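PDB 4KD5: ABC-type transport system, molybdenum-specific extracellular solute-binding protein from Clostridium difficile, which probably binds molybdate or tungstate outside the cell and delivers the oxyanion to an ABC transporter for uptake. Local coordinates for residues T80-V85 against F214-S219; V85-V90 against F227-V232; Y194-I199 against K210-L215. All blocks are in the same frame, centred on the assembly; numbering follows the deposited sequence. Where two conformers were deposited one is given.

Contact 1 of 3, residues T80-V85 against F214-S219; sequences TMKDLV and FLLSES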
loop_
_atom_site.group_PDB
_atom_site.type_symbol
_atom_site.label_atom_id
_atom_site.label_comp_id
_atom_site.label_asym_id
_atom_site.label_seq_id
_atom_site.Cartn_x
_atom_site.Cartn_y
_atom_site.Cartn_z
ATOM N N THR A 80 8.015 8.644 6.971
ATOM C CA THR A 80 8.910 7.665 6.357
ATOM C C THR A 80 10.371 8.050 6.536
ATOM O O THR A 80 11.259 7.334 6.082
ATOM C CB THR A 80 8.626 7.465 4.856
ATOM O OG1 THR A 80 8.986 8.649 4.135
ATOM C CG2 THR A 80 7.161 7.155 4.632
HETATM N N MSE A 81 10.620 9.188 7.179
HETATM C CA MSE A 81 11.996 9.623 7.411
HETATM C C MSE A 81 12.673 8.723 8.439
HETATM O O MSE A 81 12.246 8.648 9.596
HETATM C CB MSE A 81 12.049 11.084 7.866
HETATM C CG MSE A 81 11.566 12.063 6.805
HETATM SE SE MSE A 81 11.294 13.877 7.455
HETATM C CE MSE A 81 13.148 14.432 7.580
ATOM N N LYS A 82 13.729 8.037 8.007
ATOM C CA LYS A 82 14.467 7.115 8.867
ATOM C C LYS A 82 15.952 7.122 8.548
ATOM O O LYS A 82 16.362 7.531 7.460
ATOM C CB LYS A 82 13.931 5.687 8.710
ATOM C CG LYS A 82 12.858 5.301 9.707
ATOM C CD LYS A 82 11.507 5.133 9.036
ATOM C CE LYS A 82 10.391 5.185 10.071
ATOM N NZ LYS A 82 9.054 4.918 9.469
ATOM N N ASP A 83 16.750 6.649 9.498
ATOM C CA ASP A 83 18.163 6.433 9.256
ATOM C C ASP A 83 18.360 5.016 8.741
ATOM O O ASP A 83 18.121 4.050 9.465
ATOM C CB ASP A 83 18.964 6.666 10.539
ATOM C CG ASP A 83 18.964 8.116 10.966
ATOM O OD1 ASP A 83 18.806 8.980 10.086
ATOM O OD2 ASP A 83 19.111 8.384 12.177
ATOM N N LEU A 84 18.760 4.901 7.477
ATOM C CA LEU A 84 18.940 3.602 6.844
ATOM C C LEU A 84 20.155 2.875 7.419
ATOM O O LEU A 84 20.013 1.910 8.176
ATOM C CB LEU A 84 19.075 3.776 5.333
ATOM C CG LEU A 84 19.174 2.512 4.492
ATOM C CD1 LEU A 84 18.117 1.541 4.960
ATOM C CD2 LEU A 84 19.003 2.839 3.017
ATOM N N VAL A 85 21.345 3.346 7.056
ATOM C CA VAL A 85 22.581 2.823 7.622
ATOM C C VAL A 85 23.493 3.967 8.036
ATOM O O VAL A 85 23.222 5.134 7.750
ATOM C CB VAL A 85 23.341 1.908 6.645
ATOM C CG1 VAL A 85 22.453 0.774 6.173
ATOM C CG2 VAL A 85 23.852 2.706 5.454
ATOM N N PHE A 214 12.097 -2.926 3.216
ATOM C CA PHE A 214 13.025 -3.999 2.875
ATOM C C PHE A 214 14.438 -3.566 3.241
ATOM O O PHE A 214 15.239 -4.357 3.731
ATOM C CB PHE A 214 12.959 -4.352 1.388
ATOM C CG PHE A 214 14.042 -5.293 0.945
ATOM C CD1 PHE A 214 14.028 -6.623 1.342
ATOM C CD2 PHE A 214 15.075 -4.851 0.130
ATOM C CE1 PHE A 214 15.029 -7.497 0.938
ATOM C CE2 PHE A 214 16.078 -5.718 -0.279
ATOM C CZ PHE A 214 16.054 -7.045 0.125
ATOM N N LEU A 215 14.726 -2.293 2.994
ATOM C CA LEU A 215 16.021 -1.710 3.311
ATOM C C LEU A 215 16.260 -1.707 4.817
ATOM O O LEU A 215 17.376 -1.937 5.278
ATOM C CB LEU A 215 16.101 -0.282 2.762
ATOM C CG LEU A 215 15.865 -0.090 1.265
ATOM C CD1 LEU A 215 15.933 1.382 0.879
ATOM C CD2 LEU A 215 16.876 -0.887 0.469
ATOM N N LEU A 216 15.198 -1.455 5.576
ATOM C CA LEU A 216 15.277 -1.369 7.029
ATOM C C LEU A 216 15.130 -2.744 7.678
ATOM O O LEU A 216 15.199 -2.875 8.901
ATOM C CB LEU A 216 14.209 -0.408 7.561
ATOM C CG LEU A 216 14.243 1.021 7.019
ATOM C CD1 LEU A 216 12.991 1.790 7.401
ATOM C CD2 LEU A 216 15.476 1.760 7.518
ATOM N N SER A 217 14.933 -3.770 6.854
ATOM C CA SER A 217 14.747 -5.132 7.356
ATOM C C SER A 217 16.077 -5.833 7.621
ATOM O O SER A 217 17.128 -5.389 7.150
ATOM C CB SER A 217 13.913 -5.957 6.375
ATOM O OG SER A 217 14.689 -6.359 5.262
ATOM N N GLU A 218 16.018 -6.928 8.376
ATOM C CA GLU A 218 17.211 -7.677 8.759
ATOM C C GLU A 218 18.021 -8.138 7.549
ATOM O O GLU A 218 19.241 -8.000 7.525
ATOM C CB GLU A 218 16.825 -8.862 9.654
ATOM C CG GLU A 218 16.104 -8.447 10.934
ATOM C CD GLU A 218 15.428 -9.608 11.642
ATOM O OE1 GLU A 218 15.773 -10.771 11.349
ATOM O OE2 GLU A 218 14.547 -9.352 12.492
ATOM N N SER A 219 17.337 -8.666 6.540
ATOM C CA SER A 219 18.010 -9.119 5.323
ATOM C C SER A 219 18.600 -7.954 4.525
ATOM O O SER A 219 19.693 -8.068 3.970
ATOM C CB SER A 219 17.056 -9.931 4.442
ATOM O OG SER A 219 16.171 -9.082 3.734
#

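Contact 2 of 3, residues V85-V90 against F227-V232; sequences VKNDLV and FGYKKV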
loop_
_atom_site.group_PDB
_atom_site.type_symbol
_atom_site.label_atom_id
_atom_site.label_comp_id
_atom_site.label_asym_id
_atom_site.label_seq_id
_atom_site.Cartn_x
_atom_site.Cartn_y
_atom_site.Cartn_z
ATOM N N VAL A 85 21.345 3.346 7.056
ATOM C CA VAL A 85 22.581 2.823 7.622
ATOM C C VAL A 85 23.493 3.967 8.036
ATOM O O VAL A 85 23.222 5.134 7.750
ATOM C CB VAL A 85 23.341 1.908 6.645
ATOM C CG1 VAL A 85 22.453 0.774 6.173
ATOM C CG2 VAL A 85 23.852 2.706 5.454
ATOM N N LYS A 86 24.580 3.622 8.711
ATOM C CA LYS A 86 25.582 4.605 9.072
ATOM C C LYS A 86 26.952 4.039 8.744
ATOM O O LYS A 86 27.110 2.825 8.612
ATOM C CB LYS A 86 25.481 4.974 10.554
ATOM C CG LYS A 86 25.752 3.815 11.503
ATOM C CD LYS A 86 25.540 4.198 12.974
ATOM C CE LYS A 86 24.995 5.610 13.163
ATOM N NZ LYS A 86 23.508 5.688 13.076
ATOM N N ASN A 87 27.941 4.912 8.595
ATOM C CA ASN A 87 29.292 4.452 8.323
ATOM C C ASN A 87 30.161 4.576 9.561
ATOM O O ASN A 87 29.765 5.206 10.544
ATOM C CB ASN A 87 29.903 5.238 7.162
ATOM C CG ASN A 87 30.504 4.339 6.107
ATOM O OD1 ASN A 87 31.078 3.293 6.419
ATOM N ND2 ASN A 87 30.366 4.734 4.844
ATOM N N ASP A 88 31.336 3.963 9.519
ATOM C CA ASP A 88 32.301 4.109 10.598
ATOM C C ASP A 88 33.585 4.727 10.076
ATOM O O ASP A 88 34.014 4.426 8.964
ATOM C CB ASP A 88 32.590 2.758 11.257
ATOM C CG ASP A 88 31.792 2.546 12.527
ATOM O OD1 ASP A 88 31.505 3.545 13.214
ATOM O OD2 ASP A 88 31.452 1.386 12.837
ATOM N N LEU A 89 34.185 5.606 10.876
ATOM C CA LEU A 89 35.476 6.190 10.530
ATOM C C LEU A 89 36.548 5.259 11.079
ATOM O O LEU A 89 36.608 5.015 12.289
ATOM C CB LEU A 89 35.629 7.575 11.154
ATOM C CG LEU A 89 36.378 8.682 10.409
ATOM C CD1 LEU A 89 37.421 9.314 11.299
ATOM C CD2 LEU A 89 37.027 8.181 9.140
ATOM N N VAL A 90 37.384 4.723 10.196
ATOM C CA VAL A 90 38.375 3.740 10.619
ATOM C C VAL A 90 39.811 4.165 10.350
ATOM O O VAL A 90 40.073 5.020 9.498
ATOM C CB VAL A 90 38.112 2.353 9.991
ATOM C CG1 VAL A 90 36.761 1.822 10.423
ATOM C CG2 VAL A 90 38.189 2.430 8.471
ATOM N N PHE A 227 28.808 -4.549 2.393
ATOM C CA PHE A 227 29.512 -3.496 1.680
ATOM C C PHE A 227 30.159 -2.487 2.627
ATOM O O PHE A 227 30.540 -1.388 2.216
ATOM C CB PHE A 227 28.570 -2.819 0.672
ATOM C CG PHE A 227 28.143 -3.725 -0.456
ATOM C CD1 PHE A 227 28.864 -3.762 -1.639
ATOM C CD2 PHE A 227 27.038 -4.555 -0.324
ATOM C CE1 PHE A 227 28.485 -4.601 -2.677
ATOM C CE2 PHE A 227 26.653 -5.397 -1.359
ATOM C CZ PHE A 227 27.377 -5.419 -2.536
ATOM N N GLY A 228 30.296 -2.878 3.892
ATOM C CA GLY A 228 31.036 -2.087 4.860
ATOM C C GLY A 228 30.197 -1.106 5.655
ATOM O O GLY A 228 30.704 -0.420 6.546
ATOM N N TYR A 229 28.911 -1.031 5.337
ATOM C CA TYR A 229 28.017 -0.164 6.090
ATOM C C TYR A 229 27.595 -0.830 7.390
ATOM O O TYR A 229 27.880 -2.009 7.614
ATOM C CB TYR A 229 26.818 0.240 5.233
ATOM C CG TYR A 229 27.238 1.042 4.035
ATOM C CD1 TYR A 229 27.448 2.408 4.136
ATOM C CD2 TYR A 229 27.453 0.434 2.811
ATOM C CE1 TYR A 229 27.848 3.149 3.047
ATOM C CE2 TYR A 229 27.851 1.168 1.713
ATOM C CZ TYR A 229 28.046 2.522 1.841
ATOM O OH TYR A 229 28.442 3.253 0.752
ATOM N N LYS A 230 26.924 -0.071 8.248
ATOM C CA LYS A 230 26.608 -0.557 9.583
ATOM C C LYS A 230 25.179 -0.207 9.976
ATOM O O LYS A 230 24.635 0.808 9.534
ATOM C CB LYS A 230 27.604 0.020 10.593
ATOM C CG LYS A 230 27.850 -0.858 11.800
ATOM C CD LYS A 230 27.073 -0.351 12.998
ATOM C CE LYS A 230 26.972 -1.409 14.084
ATOM N NZ LYS A 230 26.219 -0.905 15.271
ATOM N N LYS A 231 24.585 -1.067 10.801
ATOM C CA LYS A 231 23.219 -0.905 11.295
ATOM C C LYS A 231 23.090 0.321 12.202
ATOM O O LYS A 231 24.027 0.668 12.924
ATOM C CB LYS A 231 22.816 -2.172 12.056
ATOM C CG LYS A 231 21.534 -2.064 12.856
ATOM C CD LYS A 231 20.432 -2.924 12.257
ATOM C CE LYS A 231 19.136 -2.139 12.152
ATOM N NZ LYS A 231 17.999 -2.843 12.804
ATOM N N VAL A 232 21.934 0.981 12.164
ATOM C CA VAL A 232 21.710 2.178 12.975
ATOM C C VAL A 232 21.188 1.855 14.377
ATOM O O VAL A 232 20.071 1.358 14.529
ATOM C CB VAL A 232 20.730 3.150 12.291
ATOM C CG1 VAL A 232 20.425 4.331 13.202
ATOM C CG2 VAL A 232 21.305 3.634 10.975
#

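Contact 3 of 3, residues Y194-I199 against K210-L215; sequences YPVSVI and KFEEFL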
loop_
_atom_site.group_PDB
_atom_site.type_symbol
_atom_site.label_atom_id
_atom_site.label_comp_id
_atom_site.label_asym_id
_atom_site.label_seq_id
_atom_site.Cartn_x
_atom_site.Cartn_y
_atom_site.Cartn_z
ATOM N N TYR A 194 23.152 7.736 6.781
ATOM C CA TYR A 194 22.496 7.865 5.490
ATOM C C TYR A 194 20.987 7.770 5.688
ATOM O O TYR A 194 20.451 6.681 5.905
ATOM C CB TYR A 194 22.994 6.782 4.521
ATOM C CG TYR A 194 24.494 6.799 4.283
ATOM C CD1 TYR A 194 25.371 6.253 5.210
ATOM C CD2 TYR A 194 25.030 7.353 3.128
ATOM C CE1 TYR A 194 26.740 6.268 5.001
ATOM C CE2 TYR A 194 26.401 7.370 2.908
ATOM C CZ TYR A 194 27.250 6.825 3.850
ATOM O OH TYR A 194 28.611 6.835 3.644
ATOM N N PRO A 195 20.294 8.919 5.642
ATOM C CA PRO A 195 18.838 8.913 5.836
ATOM C C PRO A 195 18.087 8.521 4.568
ATOM O O PRO A 195 18.562 8.802 3.459
ATOM C CB PRO A 195 18.528 10.367 6.197
ATOM C CG PRO A 195 19.601 11.156 5.521
ATOM C CD PRO A 195 20.836 10.283 5.496
ATOM N N VAL A 196 16.936 7.871 4.736
ATOM C CA VAL A 196 16.079 7.514 3.614
ATOM C C VAL A 196 14.710 8.158 3.828
ATOM O O VAL A 196 14.293 8.370 4.967
ATOM C CB VAL A 196 15.947 5.970 3.475
ATOM C CG1 VAL A 196 15.260 5.371 4.692
ATOM C CG2 VAL A 196 15.191 5.585 2.208
ATOM N N SER A 197 14.018 8.493 2.743
ATOM C CA SER A 197 12.648 8.995 2.850
ATOM C C SER A 197 11.853 8.741 1.575
ATOM O O SER A 197 12.411 8.761 0.478
ATOM C CB SER A 197 12.646 10.490 3.170
ATOM O OG SER A 197 11.321 10.963 3.330
ATOM N N VAL A 198 10.551 8.506 1.717
ATOM C CA VAL A 198 9.666 8.438 0.559
ATOM C C VAL A 198 9.343 9.868 0.128
ATOM O O VAL A 198 9.106 10.735 0.973
ATOM C CB VAL A 198 8.367 7.675 0.875
ATOM C CG1 VAL A 198 7.414 7.713 -0.310
ATOM C CG2 VAL A 198 8.674 6.237 1.235
ATOM N N ILE A 199 9.346 10.118 -1.179
ATOM C CA ILE A 199 9.066 11.451 -1.704
ATOM C C ILE A 199 7.556 11.711 -1.751
ATOM O O ILE A 199 6.787 10.832 -2.140
ATOM C CB ILE A 199 9.692 11.622 -3.096
ATOM C CG1 ILE A 199 11.189 11.323 -3.040
ATOM C CG2 ILE A 199 9.468 13.019 -3.629
ATOM C CD1 ILE A 199 11.945 12.191 -2.056
ATOM N N LYS A 210 7.010 0.201 1.032
ATOM C CA LYS A 210 7.288 -1.228 1.120
ATOM C C LYS A 210 8.731 -1.550 0.746
ATOM O O LYS A 210 9.351 -2.424 1.344
ATOM C CB LYS A 210 6.322 -2.029 0.242
ATOM C CG LYS A 210 5.133 -2.630 0.983
ATOM C CD LYS A 210 4.275 -1.572 1.660
ATOM C CE LYS A 210 3.080 -2.198 2.373
ATOM N NZ LYS A 210 3.487 -3.178 3.425
ATOM N N PHE A 211 9.268 -0.846 -0.246
ATOM C CA PHE A 211 10.665 -1.037 -0.609
ATOM C C PHE A 211 11.591 -0.458 0.450
ATOM O O PHE A 211 12.683 -0.973 0.674
ATOM C CB PHE A 211 10.994 -0.432 -1.975
ATOM C CG PHE A 211 12.459 -0.482 -2.313
ATOM C CD1 PHE A 211 13.108 -1.702 -2.466
ATOM C CD2 PHE A 211 13.191 0.684 -2.468
ATOM C CE1 PHE A 211 14.461 -1.752 -2.771
ATOM C CE2 PHE A 211 14.543 0.640 -2.775
ATOM C CZ PHE A 211 15.177 -0.579 -2.927
ATOM N N GLU A 212 11.157 0.618 1.096
ATOM C CA GLU A 212 11.942 1.213 2.173
ATOM C C GLU A 212 12.040 0.249 3.352
ATOM O O GLU A 212 13.087 0.146 3.994
ATOM C CB GLU A 212 11.342 2.548 2.630
ATOM C CG GLU A 212 12.178 3.253 3.693
ATOM C CD GLU A 212 11.515 4.494 4.261
ATOM O OE1 GLU A 212 11.678 4.736 5.473
ATOM O OE2 GLU A 212 10.847 5.230 3.504
ATOM N N GLU A 213 10.956 -0.462 3.643
ATOM C CA GLU A 213 10.983 -1.401 4.760
ATOM C C GLU A 213 11.844 -2.631 4.487
ATOM O O GLU A 213 12.288 -3.293 5.418
ATOM C CB GLU A 213 9.572 -1.790 5.210
ATOM C CG GLU A 213 9.163 -1.167 6.545
ATOM C CD GLU A 213 10.052 -1.598 7.707
ATOM O OE1 GLU A 213 10.109 -0.860 8.712
ATOM O OE2 GLU A 213 10.684 -2.675 7.625
ATOM N N PHE A 214 12.097 -2.926 3.216
ATOM C CA PHE A 214 13.025 -3.999 2.875
ATOM C C PHE A 214 14.438 -3.566 3.241
ATOM O O PHE A 214 15.239 -4.357 3.731
ATOM C CB PHE A 214 12.959 -4.352 1.388
ATOM C CG PHE A 214 14.042 -5.293 0.945
ATOM C CD1 PHE A 214 14.028 -6.623 1.342
ATOM C CD2 PHE A 214 15.075 -4.851 0.130
ATOM C CE1 PHE A 214 15.029 -7.497 0.938
ATOM C CE2 PHE A 214 16.078 -5.718 -0.279
ATOM C CZ PHE A 214 16.054 -7.045 0.125
ATOM N N LEU A 215 14.726 -2.293 2.994
ATOM C CA LEU A 215 16.021 -1.710 3.311
ATOM C C LEU A 215 16.260 -1.707 4.817
ATOM O O LEU A 215 17.376 -1.937 5.278
ATOM C CB LEU A 215 16.101 -0.282 2.762
ATOM C CG LEU A 215 15.865 -0.090 1.265
ATOM C CD1 LEU A 215 15.933 1.382 0.879
ATOM C CD2 LEU A 215 16.876 -0.887 0.469
#

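Contact 1 of 3, residues T80-V85 against F214-S219
Leu84 sets its CG anti to the backbone N (chi1 -176°), whereas Leu215 and Leu216 both hold CG anti to the carbonyl carbon (chi1 -57° in each). The first torsion carries the fork of Leu84 out of the strand toward the helix end; the other two bring their forks back to meet it. Leu84 CD1 sits 3.5 Å from Leu215 CB and 3.6 Å from Leu215 O, the two side chains crossing obliquely, while Leu84 CD2 lies 4.0 Å from Leu215 CD1. From the next residue along, Leu216 CD2 comes within 3.7 Å of Leu84 CD1. The other Leu216 branch, CD1, is 4.0 Å from CD of Lys82, whose chain bends at chi2 and crosses the leucine at about a right angle before its NZ is hydrogen-bonded to Asp79 O. What meets here is the early part of the long strand 82-94 and the junction of helices 205-215 and 218-226, in one lobe of a two-lobed periplasmic-binding-protein fold. Ser217 occupies the N-cap position of the second helix; its OG accepts a weak hydrogen bond from Gly220 N and lies within hydrogen-bonding reach of both Phe214 O and Lys29 O of the second subunit. No hydrogen bond joins the two segments directly, but NE2 of Gln221, from the second helix, is hydrogen-bonded to both Leu84 O and Leu215 O and so ties strand to helix end beside the leucines.

Contact 2 of 3, residues V85-V90 against F227-V232
The Tyr229 ring lies obliquely to two neighbours on strand 82-94: Val85 CG2, 3.8 Å from Tyr229 CD1, and the amide of Asn87, whose ND2 is 3.5 Å from Tyr229 CE1. Amide and ring planes are 40° apart, so this is a tilted approach and not a flat stack. Lys86 and Lys230 put their side chains on the other face, as the antiparallel hydrogen-bonded pair that joins strand 230-231 to the long strand. The bond from Lys86 N to Lys230 O is nearly straight (2.9 Å, 170°); the return bond from Lys230 N to Lys86 O is as short but bent to 134°. Lys86 folds at chi3 and chi4, crosses Val232 at about a right angle and lays NZ 3.4 Å from Val232 CG1, where Glu233 OE2 completes a salt bridge. Strand 82-94 runs from one lobe to the other here, as hinge strands do in solute-binding proteins. Asn87 ND2 is hydrogen-bonded to Ser170 OG and Tyr194 OH, and Tyr229 OH weakly to Ser15 O. With both amide N-H groups probably spent on those hydroxyls, the amide would be fixed in rotation and meet the tyrosine by van der Waals contact, close to Ser15 and Tyr168, predicted molybdate-site residues.

Contact 3 of 3, residues Y194-I199 against K210-L215
Leu215 CG covers one face of the Phe211 ring, 4.2 Å above the plane and offset toward the rim, and the ring also meets Tyr27 of helix 17-28 edge-to-face. The other flat group, the carboxylate of Glu212, lies between helix and strand with one oxygen by Val196 and the other by Val198. This is a beta-alpha unit of the alpha/beta lobe: strand 193-198 leads into helix 205-215, which returns antiparallel over the sheet, the axes of 194-198 and 210-215 running 161° apart and approaching to 9.2 Å. Glu212 reaches down because its CG is anti to the backbone N (chi1 -176°) and the chain stays extended beyond it. Its CG lies 3.9 Å from Val196 CG1, its OE1 3.7 Å from the same methyl. Farther along the helix Leu215 CD1 is a looser neighbour of Val196, 4.5 Å from CG2. The valine methyls give this buried acid an apolar side, which may raise its pKa, though the Lys82 ammonium nearby would act the other way. Glu212 OE1 lies close to Thr80 O, another acceptor, so a protonated carboxyl is conceivable. On the second oxygen, Glu212 OE2 rests 3.3 Å from Val198 CG2, while Val198 N gives a hydrogen bond to Thr80 OG1.

In the fold
Strand 82-94 links the three sites: it supplies a segment to contacts 1 and 2 and pairs antiparallel with strand 193-198 of contact 3. Contacts 1 and 3 share Phe214 and Leu215 at the end of helix 205-215, their centres about 6 Å apart. Contact 2, about 13 Å from contact 1 and 17 Å from contact 3, centre to centre, lies where the strand leaves for the other lobe. In sequence 80-85 and 85-90 come first, then 194-199, 210-215, 214-219 and 227-232. Contacts 1 and 3 thus belong to the packing of one lobe, which the second subunit touches, while contact 2 ties the C-terminal tail to the connection between lobes, consistent with the hinge of a two-lobed binding protein.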